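Local structure of beta-hydroxyacid dehydrogenase, 3-hydroxyisobutyrate dehydrogenase (6GRL) at residues S33-A38 against V81-D86; R45-N50 against V74-F79; W49-S54 against V90-G95. The protein is an S-selective imine reductase linked to reductive amination, and probably binds NADP(H) as its redox cofactor. All coordinates share one frame; numbering follows the deposited sequence. Where two conformers were deposited one is given.

Contact 1. Residues S33-A38 against V81-D86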
loop_
_atom_site.group_PDB
_atom_site.type_symbol
_atom_site.label_atom_id
_atom_site.label_comp_id
_atom_site.label_asym_id
_atom_site.label_seq_id
_atom_site.Cartn_x
_atom_site.Cartn_y
_atom_site.Cartn_z
ATOM N N SER A 33 12.720 6.866 -11.976
ATOM C CA SER A 33 13.702 6.440 -12.967
ATOM C C SER A 33 13.519 4.973 -13.327
ATOM O O SER A 33 13.644 4.595 -14.498
ATOM C CB SER A 33 15.120 6.689 -12.451
ATOM O OG SER A 33 15.374 8.074 -12.298
ATOM N N ALA A 34 13.223 4.130 -12.333
ATOM C CA ALA A 34 13.001 2.713 -12.604
ATOM C C ALA A 34 11.748 2.501 -13.442
ATOM O O ALA A 34 11.710 1.612 -14.300
ATOM C CB ALA A 34 12.909 1.935 -11.291
ATOM N N ILE A 35 10.714 3.311 -13.208
ATOM C CA ILE A 35 9.501 3.217 -14.011
ATOM C C ILE A 35 9.775 3.671 -15.440
ATOM O O ILE A 35 9.366 3.015 -16.407
ATOM C CB ILE A 35 8.369 4.032 -13.359
ATOM C CG1 ILE A 35 7.899 3.335 -12.081
ATOM C CG2 ILE A 35 7.215 4.231 -14.331
ATOM C CD1 ILE A 35 7.115 4.224 -11.153
ATOM N N ALA A 36 10.474 4.798 -15.595
ATOM C CA ALA A 36 10.820 5.272 -16.931
ATOM C C ALA A 36 11.686 4.259 -17.668
ATOM O O ALA A 36 11.490 4.020 -18.865
ATOM C CB ALA A 36 11.529 6.624 -16.842
ATOM N N ARG A 37 12.646 3.648 -16.964
ATOM C CA ARG A 37 13.483 2.620 -17.577
ATOM C C ARG A 37 12.644 1.456 -18.082
ATOM O O ARG A 37 12.867 0.952 -19.189
ATOM C CB ARG A 37 14.527 2.121 -16.579
ATOM C CG ARG A 37 15.759 2.997 -16.452
ATOM C CD ARG A 37 16.908 2.226 -15.814
ATOM N NE ARG A 37 16.535 1.666 -14.517
ATOM C CZ ARG A 37 16.649 2.317 -13.363
ATOM N NH1 ARG A 37 17.127 3.552 -13.341
ATOM N NH2 ARG A 37 16.284 1.731 -12.230
ATOM N N ALA A 38 11.671 1.012 -17.282
ATOM C CA ALA A 38 10.839 -0.116 -17.684
ATOM C C ALA A 38 10.071 0.192 -18.962
ATOM O O ALA A 38 9.951 -0.666 -19.845
ATOM C CB ALA A 38 9.879 -0.491 -16.555
ATOM N N VAL A 81 2.448 9.432 -16.588
ATOM C CA VAL A 81 2.682 8.758 -15.315
ATOM C C VAL A 81 3.402 9.727 -14.387
ATOM O O VAL A 81 4.433 10.301 -14.759
ATOM C CB VAL A 81 3.496 7.467 -15.504
ATOM C CG1 VAL A 81 3.713 6.777 -14.166
ATOM C CG2 VAL A 81 2.799 6.543 -16.485
ATOM N N VAL A 82 2.861 9.909 -13.184
ATOM C CA VAL A 82 3.396 10.845 -12.200
ATOM C C VAL A 82 4.005 10.043 -11.058
ATOM O O VAL A 82 3.298 9.302 -10.363
ATOM C CB VAL A 82 2.310 11.799 -11.679
ATOM C CG1 VAL A 82 2.923 12.874 -10.786
ATOM C CG2 VAL A 82 1.551 12.423 -12.839
ATOM N N CYS A 83 5.321 10.190 -10.860
ATOM C CA CYS A 83 6.039 9.503 -9.784
ATOM C C CYS A 83 6.988 10.515 -9.135
ATOM O O CYS A 83 8.174 10.591 -9.465
ATOM C CB CYS A 83 6.784 8.279 -10.307
ATOM S SG CYS A 83 7.320 7.145 -9.013
ATOM N N LEU A 84 6.457 11.289 -8.199
ATOM C CA LEU A 84 7.211 12.326 -7.518
ATOM C C LEU A 84 7.411 11.950 -6.051
ATOM O O LEU A 84 7.121 10.824 -5.628
ATOM C CB LEU A 84 6.499 13.670 -7.684
ATOM C CG LEU A 84 6.432 14.160 -9.132
ATOM C CD1 LEU A 84 5.335 15.194 -9.308
ATOM C CD2 LEU A 84 7.777 14.727 -9.566
ATOM N N LEU A 85 7.916 12.904 -5.267
ATOM C CA LEU A 85 8.280 12.612 -3.884
ATOM C C LEU A 85 7.044 12.393 -3.020
ATOM O O LEU A 85 6.928 11.372 -2.331
ATOM C CB LEU A 85 9.141 13.742 -3.322
ATOM C CG LEU A 85 9.615 13.560 -1.880
ATOM C CD1 LEU A 85 10.438 12.288 -1.748
ATOM C CD2 LEU A 85 10.414 14.771 -1.421
ATOM N N ASP A 86 6.112 13.341 -3.037
ATOM C CA ASP A 86 4.917 13.259 -2.208
ATOM C C ASP A 86 3.801 14.043 -2.887
ATOM O O ASP A 86 3.958 14.533 -4.011
ATOM C CB ASP A 86 5.211 13.762 -0.788
ATOM C CG ASP A 86 5.841 15.143 -0.771
ATOM O OD1 ASP A 86 5.986 15.755 -1.850
ATOM O OD2 ASP A 86 6.200 15.618 0.328
#
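No ring or other flat group takes part where Ile35 meets Val81 and Cys83. The flat group of the helical segment, the Arg37 guanidinium, is turned elsewhere. It folds back along its own helix, with Ser33 O and Ala34 CA lying over one of its faces, both offset toward the rim. The contact itself is a small apolar one, burying 109 Å² in all. Ile35 carries it with two branches. Its CG1 lies beside the backbone N and anti to the carbonyl carbon (chi1 -71°), and the chain then runs out almost fully extended to CD1 (chi2 162°). CD1 thus comes within 3.6 Å of Cys83 SG. Cys83 was modelled in two conformers, and the distance is that of the given one. The other branch, Ile35 CG2, lies 4.3 Å from Val81 CG1, a looser touch. The setting is that of a Rossmann fold. Helix 30-41 follows strand 23-26 and lies against the sheet, where strand 79-82 runs parallel beside strand 23-26. Cys83 just past the strand end also touches the region of Gly27, Gly29 and Gly32. These form a GxGxxG-like pattern, consistent with a dinucleotide-binding turn. Leu109 touches both Ile35 and Val81 and extends the apolar layer toward the next strand. Val81 and Cys83 point toward the helix, while Val82 between them packs on Val90 of helix 87-95, on the other side of the strand from Ile35.

Contact 2. Residues R45-N50 against V74-F79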
loop_
_atom_site.group_PDB
_atom_site.type_symbol
_atom_site.label_atom_id
_atom_site.label_comp_id
_atom_site.label_asym_id
_atom_site.label_seq_id
_atom_site.Cartn_x
_atom_site.Cartn_y
_atom_site.Cartn_z
ATOM N N ARG A 45 7.923 5.069 -26.728
ATOM C CA ARG A 45 8.512 6.392 -26.915
ATOM C C ARG A 45 8.309 7.166 -25.621
ATOM O O ARG A 45 7.237 7.723 -25.376
ATOM C CB ARG A 45 7.877 7.110 -28.101
ATOM C CG ARG A 45 8.400 8.522 -28.316
ATOM C CD ARG A 45 7.855 9.129 -29.599
ATOM N NE ARG A 45 6.444 9.488 -29.482
ATOM C CZ ARG A 45 5.998 10.620 -28.945
ATOM N NH1 ARG A 45 6.855 11.513 -28.469
ATOM N NH2 ARG A 45 4.695 10.858 -28.883
ATOM N N THR A 46 9.336 7.188 -24.779
ATOM C CA THR A 46 9.229 7.695 -23.419
ATOM C C THR A 46 9.829 9.088 -23.308
ATOM O O THR A 46 10.983 9.308 -23.694
ATOM C CB THR A 46 9.919 6.739 -22.446
ATOM O OG1 THR A 46 9.403 5.416 -22.639
ATOM C CG2 THR A 46 9.684 7.165 -21.005
ATOM N N THR A 47 9.043 10.021 -22.779
ATOM C CA THR A 47 9.483 11.382 -22.513
ATOM C C THR A 47 9.532 11.594 -21.008
ATOM O O THR A 47 8.561 11.298 -20.304
ATOM C CB THR A 47 8.550 12.401 -23.169
ATOM O OG1 THR A 47 8.495 12.153 -24.579
ATOM C CG2 THR A 47 9.047 13.820 -22.920
ATOM N N VAL A 48 10.660 12.095 -20.513
ATOM C CA VAL A 48 10.876 12.216 -19.078
ATOM C C VAL A 48 11.108 13.676 -18.713
ATOM O O VAL A 48 11.576 14.480 -19.525
ATOM C CB VAL A 48 12.057 11.343 -18.597
ATOM C CG1 VAL A 48 11.784 9.872 -18.877
ATOM C CG2 VAL A 48 13.361 11.787 -19.252
ATOM N N TRP A 49 10.763 14.008 -17.471
ATOM C CA TRP A 49 11.020 15.315 -16.891
ATOM C C TRP A 49 11.343 15.141 -15.415
ATOM O O TRP A 49 10.797 14.260 -14.745
ATOM C CB TRP A 49 9.822 16.265 -17.054
ATOM C CG TRP A 49 10.013 17.579 -16.353
ATOM C CD1 TRP A 49 10.545 18.719 -16.881
ATOM C CD2 TRP A 49 9.689 17.882 -14.988
ATOM N NE1 TRP A 49 10.570 19.713 -15.933
ATOM C CE2 TRP A 49 10.050 19.225 -14.764
ATOM C CE3 TRP A 49 9.129 17.149 -13.938
ATOM C CZ2 TRP A 49 9.868 19.852 -13.532
ATOM C CZ3 TRP A 49 8.951 17.773 -12.715
ATOM C CH2 TRP A 49 9.318 19.110 -12.523
ATOM N N ASN A 50 12.239 15.988 -14.917
ATOM C CA ASN A 50 12.590 16.014 -13.506
ATOM C C ASN A 50 12.909 17.446 -13.111
ATOM O O ASN A 50 13.450 18.216 -13.910
ATOM C CB ASN A 50 13.793 15.114 -13.198
ATOM C CG ASN A 50 13.909 14.777 -11.722
ATOM O OD1 ASN A 50 12.943 14.351 -11.088
ATOM N ND2 ASN A 50 15.086 15.022 -11.157
ATOM N N VAL A 74 4.106 16.707 -20.933
ATOM C CA VAL A 74 2.757 16.171 -21.105
ATOM C C VAL A 74 2.297 16.304 -22.551
ATOM O O VAL A 74 1.463 15.517 -23.016
ATOM C CB VAL A 74 1.769 16.847 -20.134
ATOM C CG1 VAL A 74 2.208 16.639 -18.690
ATOM C CG2 VAL A 74 1.612 18.327 -20.453
ATOM N N GLU A 75 2.827 17.281 -23.291
ATOM C CA GLU A 75 2.456 17.436 -24.691
ATOM C C GLU A 75 2.983 16.310 -25.570
ATOM O O GLU A 75 2.543 16.184 -26.718
ATOM C CB GLU A 75 2.956 18.782 -25.221
ATOM C CG GLU A 75 2.166 19.971 -24.708
ATOM C CD GLU A 75 2.793 21.298 -25.084
ATOM O OE1 GLU A 75 3.910 21.299 -25.641
ATOM O OE2 GLU A 75 2.167 22.346 -24.816
ATOM N N ALA A 76 3.898 15.488 -25.062
ATOM C CA ALA A 76 4.519 14.457 -25.879
ATOM C C ALA A 76 3.706 13.171 -25.952
ATOM O O ALA A 76 3.917 12.382 -26.880
ATOM C CB ALA A 76 5.917 14.138 -25.343
ATOM N N SER A 77 2.790 12.932 -25.015
ATOM C CA SER A 77 2.093 11.654 -24.951
ATOM C C SER A 77 0.689 11.851 -24.400
ATOM O O SER A 77 0.400 12.837 -23.718
ATOM C CB SER A 77 2.846 10.639 -24.078
ATOM O OG SER A 77 4.231 10.929 -24.005
ATOM N N ARG A 78 -0.178 10.878 -24.695
ATOM C CA ARG A 78 -1.503 10.828 -24.092
ATOM C C ARG A 78 -1.461 10.198 -22.705
ATOM O O ARG A 78 -2.287 10.527 -21.849
ATOM C CB ARG A 78 -2.460 10.044 -24.997
ATOM C CG ARG A 78 -3.818 9.745 -24.376
ATOM C CD ARG A 78 -4.704 8.953 -25.321
ATOM N NE ARG A 78 -6.062 8.817 -24.801
ATOM C CZ ARG A 78 -6.550 7.708 -24.253
ATOM N NH1 ARG A 78 -5.792 6.625 -24.152
ATOM N NH2 ARG A 78 -7.799 7.684 -23.809
ATOM N N PHE A 79 -0.496 9.311 -22.468
ATOM C CA PHE A 79 -0.371 8.559 -21.225
ATOM C C PHE A 79 0.698 9.225 -20.364
ATOM O O PHE A 79 1.877 9.240 -20.734
ATOM C CB PHE A 79 -0.013 7.107 -21.541
ATOM C CG PHE A 79 -0.204 6.158 -20.396
ATOM C CD1 PHE A 79 -1.472 5.735 -20.032
ATOM C CD2 PHE A 79 0.888 5.662 -19.705
ATOM C CE1 PHE A 79 -1.646 4.848 -18.986
ATOM C CE2 PHE A 79 0.720 4.774 -18.658
ATOM C CZ PHE A 79 -0.550 4.367 -18.299
HETATM O O HOH W 1 6.558 10.397 -25.332
#
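Ala76 and Thr47 form the tight part of this contact, and Arg45 forms the looser outer part. The Ala76 methyl points toward the strand and sits against the branched end of Thr47. CB of Ala76 is 3.3 Å from Thr47 OG1 and 4.0 Å from Thr47 CG2. Thr47 is turned with OG1 beside the backbone N and CG2 anti to it (chi1 -58°), and both branches reach the methyl. Thr24 of strand 23-26 touches Thr47 and Ala76 as well.

A water is held between the segments. It donates to Arg45 O at 2.8 Å. It also hydrogen-bonds Thr47 OG1 at 2.7 Å and, in the given conformer, Ser77 OG at 2.7 Å. Ser77 OG is bonded to Thr24 OG1 too. The water oxygen lies above one face of the Arg45 guanidinium, near its rim.

The outer side is exposed, and Arg45 was modelled in two conformers. In the given one its chain bends at chi3 (73°), and NH2 donates to Ala76 O at 2.6 Å. The bond is not straight, with 140° at the hydrogen, and the oxygen is tilted out of the guanidinium plane.

Ala76 and Ser77 belong to the turn between helix 70-74 and strand 79-82. Thr47 lies on strand 46-49 and Arg45 just before it. These two strands flank strand 23-26 in parallel. The contact lies toward the N-terminal ends of the parallel strands, opposite the C-terminal ends where a Rossmann fold usually binds its nucleotide.

Contact 3. Residues W49-S54 against V90-G95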
loop_
_atom_site.group_PDB
_atom_site.type_symbol
_atom_site.label_atom_id
_atom_site.label_comp_id
_atom_site.label_asym_id
_atom_site.label_seq_id
_atom_site.Cartn_x
_atom_site.Cartn_y
_atom_site.Cartn_z
ATOM N N TRP A 49 10.763 14.008 -17.471
ATOM C CA TRP A 49 11.020 15.315 -16.891
ATOM C C TRP A 49 11.343 15.141 -15.415
ATOM O O TRP A 49 10.797 14.260 -14.745
ATOM C CB TRP A 49 9.822 16.265 -17.054
ATOM C CG TRP A 49 10.013 17.579 -16.353
ATOM C CD1 TRP A 49 10.545 18.719 -16.881
ATOM C CD2 TRP A 49 9.689 17.882 -14.988
ATOM N NE1 TRP A 49 10.570 19.713 -15.933
ATOM C CE2 TRP A 49 10.050 19.225 -14.764
ATOM C CE3 TRP A 49 9.129 17.149 -13.938
ATOM C CZ2 TRP A 49 9.868 19.852 -13.532
ATOM C CZ3 TRP A 49 8.951 17.773 -12.715
ATOM C CH2 TRP A 49 9.318 19.110 -12.523
ATOM N N ASN A 50 12.239 15.988 -14.917
ATOM C CA ASN A 50 12.590 16.014 -13.506
ATOM C C ASN A 50 12.909 17.446 -13.111
ATOM O O ASN A 50 13.450 18.216 -13.910
ATOM C CB ASN A 50 13.793 15.114 -13.198
ATOM C CG ASN A 50 13.909 14.777 -11.722
ATOM O OD1 ASN A 50 12.943 14.351 -11.088
ATOM N ND2 ASN A 50 15.086 15.022 -11.157
ATOM N N ARG A 51 12.574 17.796 -11.864
ATOM C CA ARG A 51 12.886 19.129 -11.355
ATOM C C ARG A 51 14.371 19.440 -11.502
ATOM O O ARG A 51 14.747 20.543 -11.915
ATOM C CB ARG A 51 12.454 19.244 -9.892
ATOM C CG ARG A 51 12.845 20.555 -9.230
ATOM C CD ARG A 51 11.999 21.707 -9.743
ATOM N NE ARG A 51 10.581 21.511 -9.456
ATOM C CZ ARG A 51 9.593 21.983 -10.210
ATOM N NH1 ARG A 51 9.865 22.684 -11.303
ATOM N NH2 ARG A 51 8.332 21.753 -9.872
ATOM N N THR A 52 15.226 18.475 -11.174
ATOM C CA THR A 52 16.651 18.557 -11.475
ATOM C C THR A 52 16.867 17.927 -12.846
ATOM O O THR A 52 16.800 16.702 -12.992
ATOM C CB THR A 52 17.478 17.851 -10.404
ATOM O OG1 THR A 52 17.154 18.393 -9.116
ATOM C CG2 THR A 52 18.966 18.044 -10.667
ATOM N N ALA A 53 17.119 18.768 -13.852
ATOM C CA ALA A 53 17.134 18.298 -15.235
ATOM C C ALA A 53 18.255 17.300 -15.495
ATOM O O ALA A 53 18.135 16.465 -16.400
ATOM C CB ALA A 53 17.252 19.486 -16.188
ATOM N N SER A 54 19.341 17.363 -14.721
ATOM C CA SER A 54 20.475 16.474 -14.954
ATOM C C SER A 54 20.124 15.008 -14.738
ATOM O O SER A 54 20.786 14.135 -15.310
ATOM C CB SER A 54 21.645 16.866 -14.047
ATOM O OG SER A 54 21.353 16.591 -12.689
ATOM N N VAL A 90 3.403 16.719 -6.285
ATOM C CA VAL A 90 2.464 16.534 -7.389
ATOM C C VAL A 90 1.678 17.814 -7.636
ATOM O O VAL A 90 1.471 18.221 -8.786
ATOM C CB VAL A 90 1.533 15.341 -7.104
ATOM C CG1 VAL A 90 0.475 15.218 -8.192
ATOM C CG2 VAL A 90 2.337 14.057 -6.991
ATOM N N ASP A 91 1.238 18.475 -6.563
ATOM C CA ASP A 91 0.483 19.714 -6.713
ATOM C C ASP A 91 1.319 20.794 -7.390
ATOM O O ASP A 91 0.811 21.550 -8.226
ATOM C CB ASP A 91 -0.008 20.197 -5.349
ATOM C CG ASP A 91 -0.981 19.232 -4.703
ATOM O OD1 ASP A 91 -1.674 18.501 -5.443
ATOM O OD2 ASP A 91 -1.053 19.202 -3.456
ATOM N N GLU A 92 2.605 20.876 -7.047
ATOM C CA GLU A 92 3.459 21.906 -7.628
ATOM C C GLU A 92 3.729 21.642 -9.104
ATOM O O GLU A 92 3.710 22.571 -9.919
ATOM C CB GLU A 92 4.772 21.995 -6.850
ATOM C CG GLU A 92 5.693 23.108 -7.319
ATOM C CD GLU A 92 6.922 23.254 -6.445
ATOM O OE1 GLU A 92 7.065 22.470 -5.483
ATOM O OE2 GLU A 92 7.743 24.153 -6.717
ATOM N N VAL A 93 3.979 20.383 -9.469
ATOM C CA VAL A 93 4.324 20.065 -10.851
ATOM C C VAL A 93 3.100 20.191 -11.750
ATOM O O VAL A 93 3.146 20.837 -12.804
ATOM C CB VAL A 93 4.951 18.662 -10.939
ATOM C CG1 VAL A 93 5.081 18.224 -12.391
ATOM C CG2 VAL A 93 6.309 18.653 -10.255
ATOM N N LEU A 94 1.986 19.574 -11.351
ATOM C CA LEU A 94 0.779 19.654 -12.167
ATOM C C LEU A 94 0.207 21.065 -12.191
ATOM O O LEU A 94 -0.445 21.451 -13.169
ATOM C CB LEU A 94 -0.266 18.660 -11.663
ATOM C CG LEU A 94 0.080 17.188 -11.897
ATOM C CD1 LEU A 94 -1.055 16.294 -11.441
ATOM C CD2 LEU A 94 0.411 16.940 -13.361
ATOM N N GLY A 95 0.437 21.848 -11.134
ATOM C CA GLY A 95 0.008 23.235 -11.134
ATOM C C GLY A 95 0.745 24.104 -12.129
ATOM O O GLY A 95 0.217 25.144 -12.540
#
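Trp49 and Arg51 both leave the backbone with CG anti to N (chi1 175° each), and both reach Val93. The Arg51 chain then bends at chi2 (72°) and again at chi3, which brings its guanidinium round to the Trp49 ring. Trp49 CH2 stands 3.7 Å above the centre of one guanidinium face. Arg51 CZ in turn lies at the edge of the ring, in its plane, so the indole points edge-on at the flat cation.

Val93 CG2 meets both groups obliquely. It is 3.7 Å from Trp49 CZ3 and 3.7 Å from Arg51 NH2. Glu92 adds its CG, 3.9 Å from Arg51 NH2. Its OE2 is 4.0 Å from the same nitrogen but well out of the guanidinium plane. The two charges probably attract, yet no N-H points at the oxygen.

Loops after the second Rossmann strand often read the 2'-phosphate of NADP, and Arg51 lies in one here; this is an apo structure, so such a role is only possible.

Pro70 at the start of helix 70-74 and Leu26 of strand 23-26 each touch both Trp49 and Val93. The indole thus lies among strand 23-26, helix 70-74 and helix 87-95.

How the contacts relate
All three contacts lie in the N-terminal Rossmann-type domain, on the same side of the chain's centre. Their centres are 11 to 12 Å apart. Contact 2 is nested along the chain inside the loop closed by contact 1, whereas contacts 1 and 3 cross. Contacts 2 and 3 share Trp49 and Asn50. Helix 30-41 leads into strand 46-49, and Ala36 packs on Val48, so contacts 1 and 2 are joined directly. Strand 79-82 leads into helix 87-95, and Leu84 packs on Val90 and Val93, joining contacts 1 and 3. Contact 1 joins helix to strand end, contact 2 strand to turn, and contact 3 strand end and loop to helix, all near strand 23-26, which precedes the probable cofactor-binding turn.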